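Local coordinates for chitin biosynthesis protein CHS5 (Saccharomyces cerevisiae, PDB 4IN3) that is a component of exomer, a cargo adaptor complex of the trans-Golgi network that mediates export of specific proteins such as chitin synthase CHS3, at residues 8-13 against 49-54; 13-18 against 42-47. One frame throughout, in Å; residues are numbered along the deposited sequence.

Contact 1. Residues 8-13 against 49-54; sequences SVDVLL and IIKMQV
Strands 9-13 and 49-54 run antiparallel, their short axes 162° apart and 4.7 Å from each other at closest approach, in a regular register that sets Val9 against Val54, Val11 against Met52 and Leu13 against Ile50 as hydrogen-bonded pairs. Each of these pairs is closed by two backbone bonds, six in all. Met52 N reaches Val11 O at 2.9 Å, in the plane of the carbonyl; in the Leu13-Ile50 pair the donors instead lie nearly along the C=O axes, with Ile50 N-H pointing almost straight at Leu13 O. Asp10-Gln53 and Leu12-Lys51 are the non-hydrogen-bonded pairs between them. The face bearing Val9, Val11, Leu13, Ile50, Met52 and Val54 is wholly apolar. On it the side chain of Leu13 crosses Met52 obliquely, so that its branch CD1 lies 3.9 Å from Met52 CB and about as far from the methyl CE, which the bend at chi3 turns toward it. Ile50 holds CG1 in the crowded position between its backbone N and carbonyl carbon (chi1 51°), and this brings CG1 to 4.1 Å from Leu13 CB. The other face is mixed. There the Asp10 carboxylate lies alongside the aliphatic CG of Gln53, its plane 74° from that of the amide, while Lys51 NZ stays 4.9 Å from Asp10 OD1. Leu12 shares this face and crosses Ile49 obliquely, CD2 4.1 Å from Ile49 CG2. The chemistry thus implies two strands of a sheet with one apolar and one mixed face: Val9, Val11, Met52 and Val54 meet Leu39 and Phe35 of the second subunit, with which strand 49-54 also pairs antiparallel, Leu13 and Ile50 meet Leu25 of strand 22-26, and the opposite charges probably attract only weakly.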
loop_
_atom_site.group_PDB
_atom_site.type_symbol
_atom_site.label_atom_id
_atom_site.label_comp_id
_atom_site.label_asym_id
_atom_site.label_seq_id
_atom_site.Cartn_x
_atom_site.Cartn_y
_atom_site.Cartn_z
ATOM N N SER A 8 2.973 40.963 -6.343
ATOM C CA SER A 8 2.111 40.277 -5.387
ATOM C C SER A 8 1.101 39.378 -6.102
ATOM O O SER A 8 0.768 39.607 -7.266
ATOM C CB SER A 8 1.377 41.293 -4.508
ATOM O OG SER A 8 0.483 40.650 -3.617
ATOM N N VAL A 9 0.624 38.353 -5.403
ATOM C CA VAL A 9 -0.339 37.414 -5.974
ATOM C C VAL A 9 -1.588 37.289 -5.101
ATOM O O VAL A 9 -1.518 36.806 -3.971
ATOM C CB VAL A 9 0.284 36.017 -6.168
ATOM C CG1 VAL A 9 -0.765 35.027 -6.655
ATOM C CG2 VAL A 9 1.455 36.086 -7.139
ATOM N N ASP A 10 -2.729 37.722 -5.631
ATOM C CA ASP A 10 -3.988 37.660 -4.892
ATOM C C ASP A 10 -4.840 36.474 -5.331
ATOM O O ASP A 10 -5.183 36.340 -6.505
ATOM C CB ASP A 10 -4.782 38.958 -5.058
ATOM C CG ASP A 10 -4.077 40.157 -4.454
ATOM O OD1 ASP A 10 -4.151 40.330 -3.218
ATOM O OD2 ASP A 10 -3.458 40.934 -5.213
ATOM N N VAL A 11 -5.180 35.609 -4.379
ATOM C CA VAL A 11 -6.006 34.443 -4.681
ATOM C C VAL A 11 -7.246 34.388 -3.796
ATOM O O VAL A 11 -7.227 34.843 -2.655
ATOM C CB VAL A 11 -5.232 33.126 -4.488
ATOM C CG1 VAL A 11 -6.157 31.929 -4.691
ATOM C CG2 VAL A 11 -4.049 33.048 -5.439
ATOM N N LEU A 12 -8.327 33.832 -4.332
ATOM C CA LEU A 12 -9.498 33.512 -3.525
ATOM C C LEU A 12 -9.585 31.995 -3.381
ATOM O O LEU A 12 -9.401 31.258 -4.352
ATOM C CB LEU A 12 -10.781 34.058 -4.155
ATOM C CG LEU A 12 -11.357 35.330 -3.528
ATOM C CD1 LEU A 12 -10.498 36.548 -3.845
ATOM C CD2 LEU A 12 -12.796 35.540 -3.977
ATOM N N LEU A 13 -9.837 31.525 -2.166
ATOM C CA LEU A 13 -9.972 30.092 -1.938
ATOM C C LEU A 13 -11.226 29.788 -1.125
ATOM O O LEU A 13 -11.689 30.617 -0.334
ATOM C CB LEU A 13 -8.726 29.522 -1.249
ATOM C CG LEU A 13 -7.403 29.630 -2.013
ATOM C CD1 LEU A 13 -6.630 30.876 -1.601
ATOM C CD2 LEU A 13 -6.554 28.374 -1.822
ATOM N N ILE A 49 -15.074 31.609 2.470
ATOM C CA ILE A 49 -14.194 32.124 1.431
ATOM C C ILE A 49 -13.108 33.033 2.003
ATOM O O ILE A 49 -13.393 33.968 2.751
ATOM C CB ILE A 49 -15.009 32.875 0.364
ATOM C CG1 ILE A 49 -16.022 31.926 -0.286
ATOM C CG2 ILE A 49 -14.094 33.482 -0.685
ATOM C CD1 ILE A 49 -17.091 32.623 -1.112
ATOM N N ILE A 50 -11.860 32.749 1.641
ATOM C CA ILE A 50 -10.722 33.495 2.162
ATOM C C ILE A 50 -9.840 34.061 1.054
ATOM O O ILE A 50 -9.713 33.465 -0.017
ATOM C CB ILE A 50 -9.851 32.621 3.079
ATOM C CG1 ILE A 50 -9.485 31.306 2.385
ATOM C CG2 ILE A 50 -10.569 32.338 4.383
ATOM C CD1 ILE A 50 -8.735 30.324 3.266
ATOM N N LYS A 51 -9.230 35.214 1.319
ATOM C CA LYS A 51 -8.295 35.819 0.376
ATOM C C LYS A 51 -6.857 35.634 0.844
ATOM O O LYS A 51 -6.508 35.971 1.979
ATOM C CB LYS A 51 -8.587 37.309 0.177
ATOM C CG LYS A 51 -7.506 38.043 -0.624
ATOM C CD LYS A 51 -7.793 39.539 -0.729
ATOM C CE LYS A 51 -8.450 39.895 -2.058
ATOM N NZ LYS A 51 -8.845 41.334 -2.111
ATOM N N MET A 52 -6.026 35.092 -0.037
ATOM C CA MET A 52 -4.616 34.911 0.262
ATOM C C MET A 52 -3.788 35.873 -0.584
ATOM O O MET A 52 -3.794 35.806 -1.817
ATOM C CB MET A 52 -4.191 33.466 0.005
ATOM C CG MET A 52 -2.815 33.126 0.547
ATOM S SD MET A 52 -2.501 31.350 0.509
ATOM C CE MET A 52 -3.957 30.730 1.357
ATOM N N GLN A 53 -3.094 36.781 0.095
ATOM C CA GLN A 53 -2.263 37.779 -0.560
ATOM C C GLN A 53 -0.804 37.394 -0.369
ATOM O O GLN A 53 -0.210 37.658 0.678
ATOM C CB GLN A 53 -2.537 39.164 0.030
ATOM C CG GLN A 53 -3.932 39.683 -0.274
ATOM C CD GLN A 53 -4.220 41.024 0.375
ATOM O OE1 GLN A 53 -3.617 41.378 1.392
ATOM N NE2 GLN A 53 -5.146 41.776 -0.207
ATOM N N VAL A 54 -0.232 36.759 -1.385
ATOM C CA VAL A 54 1.131 36.257 -1.301
ATOM C C VAL A 54 2.113 37.295 -1.820
ATOM O O VAL A 54 2.107 37.638 -3.004
ATOM C CB VAL A 54 1.298 34.957 -2.102
ATOM C CG1 VAL A 54 2.596 34.266 -1.719
ATOM C CG2 VAL A 54 0.114 34.034 -1.856
#

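Contact 2. Residues 13-18 against 42-47; sequences LTVGKL and ENVKAG
Val15 points at the loop 42-47 and meets it with both of its methyls. Its side chain crosses that of Val44 at about a right angle, methyl against methyl, with CG2 of Val15 3.6 Å from CG1 of Val44. The torsion that sets CG1 of Val15 anti to its backbone N (chi1 -176°) turns this second methyl to the loop backbone, 3.8 Å from Lys45 O. Leu18, beyond the corner at Lys17, also points toward the loop: its CG is anti to the backbone N, and CD1 approaches the same Lys45 oxygen, which therefore has hydrocarbon from two residues beside it. A single backbone bond ties the segments, from Gly47 N to Val15 O at 2.7 Å; the bond is moderately bent (147° at the hydrogen), and the donor lies in the carbonyl plane. Gly47 has a positive phi of 70°, a turn in the chain that glycine readily accepts. Ala46 adds its CB alongside Gly16 O. The contact joins the later part of strand 9-18, near the corner at Lys17, to the loop that leads from strand 32-36 into strand 49-57; Val15 also packs on Leu25 of strand 22-26 and on Ile50, while Thr14 touches Asn378 of the BCH1 chain.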
loop_
_atom_site.group_PDB
_atom_site.type_symbol
_atom_site.label_atom_id
_atom_site.label_comp_id
_atom_site.label_asym_id
_atom_site.label_seq_id
_atom_site.Cartn_x
_atom_site.Cartn_y
_atom_site.Cartn_z
ATOM N N LEU A 13 -9.837 31.525 -2.166
ATOM C CA LEU A 13 -9.972 30.092 -1.938
ATOM C C LEU A 13 -11.226 29.788 -1.125
ATOM O O LEU A 13 -11.689 30.617 -0.334
ATOM C CB LEU A 13 -8.726 29.522 -1.249
ATOM C CG LEU A 13 -7.403 29.630 -2.013
ATOM C CD1 LEU A 13 -6.630 30.876 -1.601
ATOM C CD2 LEU A 13 -6.554 28.374 -1.822
ATOM N N THR A 14 -11.780 28.600 -1.337
ATOM C CA THR A 14 -12.969 28.172 -0.616
ATOM C C THR A 14 -12.602 27.108 0.411
ATOM O O THR A 14 -11.929 26.125 0.087
ATOM C CB THR A 14 -14.038 27.614 -1.575
ATOM O OG1 THR A 14 -14.299 28.566 -2.615
ATOM C CG2 THR A 14 -15.328 27.324 -0.818
ATOM N N VAL A 15 -13.048 27.307 1.648
ATOM C CA VAL A 15 -12.738 26.379 2.735
ATOM C C VAL A 15 -13.635 25.134 2.676
ATOM O O VAL A 15 -14.846 25.219 2.882
ATOM C CB VAL A 15 -12.865 27.064 4.111
ATOM C CG1 VAL A 15 -12.446 26.113 5.215
ATOM C CG2 VAL A 15 -12.022 28.338 4.147
ATOM N N GLY A 16 -13.023 23.985 2.394
ATOM C CA GLY A 16 -13.735 22.731 2.179
ATOM C C GLY A 16 -13.768 21.818 3.395
ATOM O O GLY A 16 -13.859 22.305 4.526
ATOM N N LYS A 17 -13.705 20.502 3.163
ATOM C CA LYS A 17 -13.652 19.510 4.245
ATOM C C LYS A 17 -12.549 19.881 5.237
ATOM O O LYS A 17 -11.430 20.229 4.844
ATOM C CB LYS A 17 -13.404 18.102 3.687
ATOM C CG LYS A 17 -14.006 16.976 4.526
ATOM C CD LYS A 17 -13.848 15.618 3.847
ATOM C CE LYS A 17 -12.797 14.764 4.542
ATOM N NZ LYS A 17 -12.638 13.433 3.891
ATOM N N LEU A 18 -12.862 19.813 6.525
ATOM C CA LEU A 18 -11.964 20.383 7.523
ATOM C C LEU A 18 -11.621 19.421 8.667
ATOM O O LEU A 18 -12.433 18.581 9.052
ATOM C CB LEU A 18 -12.567 21.690 8.051
ATOM C CG LEU A 18 -11.988 22.401 9.274
ATOM C CD1 LEU A 18 -11.904 23.909 9.063
ATOM C CD2 LEU A 18 -12.836 22.093 10.495
ATOM N N GLU A 42 -9.935 33.139 12.698
ATOM C CA GLU A 42 -10.681 32.588 13.831
ATOM C C GLU A 42 -12.094 32.069 13.541
ATOM O O GLU A 42 -12.448 30.968 13.965
ATOM C CB GLU A 42 -10.725 33.620 14.959
ATOM C CG GLU A 42 -10.592 35.049 14.454
ATOM C CD GLU A 42 -10.879 36.088 15.515
ATOM O OE1 GLU A 42 -11.677 35.811 16.435
ATOM O OE2 GLU A 42 -10.306 37.192 15.425
ATOM N N ASN A 43 -12.899 32.854 12.834
ATOM C CA ASN A 43 -14.281 32.461 12.543
ATOM C C ASN A 43 -14.421 31.544 11.318
ATOM O O ASN A 43 -15.540 31.186 10.932
ATOM C CB ASN A 43 -15.171 33.693 12.333
ATOM C CG ASN A 43 -15.048 34.715 13.449
ATOM O OD1 ASN A 43 -15.027 34.373 14.629
ATOM N ND2 ASN A 43 -14.977 35.981 13.074
ATOM N N VAL A 44 -13.299 31.137 10.729
ATOM C CA VAL A 44 -13.296 30.616 9.350
ATOM C C VAL A 44 -14.221 29.417 8.991
ATOM O O VAL A 44 -14.492 29.192 7.812
ATOM C CB VAL A 44 -11.853 30.375 8.820
ATOM C CG1 VAL A 44 -11.848 29.725 7.448
ATOM C CG2 VAL A 44 -11.084 31.688 8.787
ATOM N N LYS A 45 -14.709 28.663 9.979
ATOM C CA LYS A 45 -15.760 27.647 9.737
ATOM C C LYS A 45 -15.450 26.657 8.597
ATOM O O LYS A 45 -14.356 26.097 8.512
ATOM C CB LYS A 45 -17.097 28.350 9.435
ATOM C CG LYS A 45 -18.275 27.907 10.299
ATOM C CD LYS A 45 -19.593 28.436 9.738
ATOM C CE LYS A 45 -19.558 29.942 9.498
ATOM N NZ LYS A 45 -20.891 30.476 9.081
ATOM N N ALA A 46 -16.446 26.459 7.731
ATOM C CA ALA A 46 -16.333 25.653 6.514
ATOM C C ALA A 46 -17.328 26.178 5.475
ATOM O O ALA A 46 -18.357 26.763 5.831
ATOM C CB ALA A 46 -16.616 24.181 6.821
ATOM N N GLY A 47 -17.028 25.972 4.195
ATOM C CA GLY A 47 -17.856 26.518 3.136
ATOM C C GLY A 47 -17.691 28.023 3.090
ATOM O O GLY A 47 -18.552 28.747 2.584
#

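How the contacts relate
Contacts 1 and 2 follow one another along strand 9-18 and share Leu13, their centres about 14 Å apart. In chain order contact 2 is nested inside the loop closed by contact 1: the loop 42-47 reaches the later part of the strand, near the corner at Lys17, just before the chain enters strand 49-57. They touch through Ile50, whose CD1 lies 3.9 Å from Val15 CG2, so one apolar layer continues from the sheet to the loop. All four segments fall in the CHS5 N-terminal family region. Both contacts reach the second copy of this protein, and Thr14, within segment 13-18, packs on BCH1, consistent with this domain lying between the second Chs5 copy and BCH1.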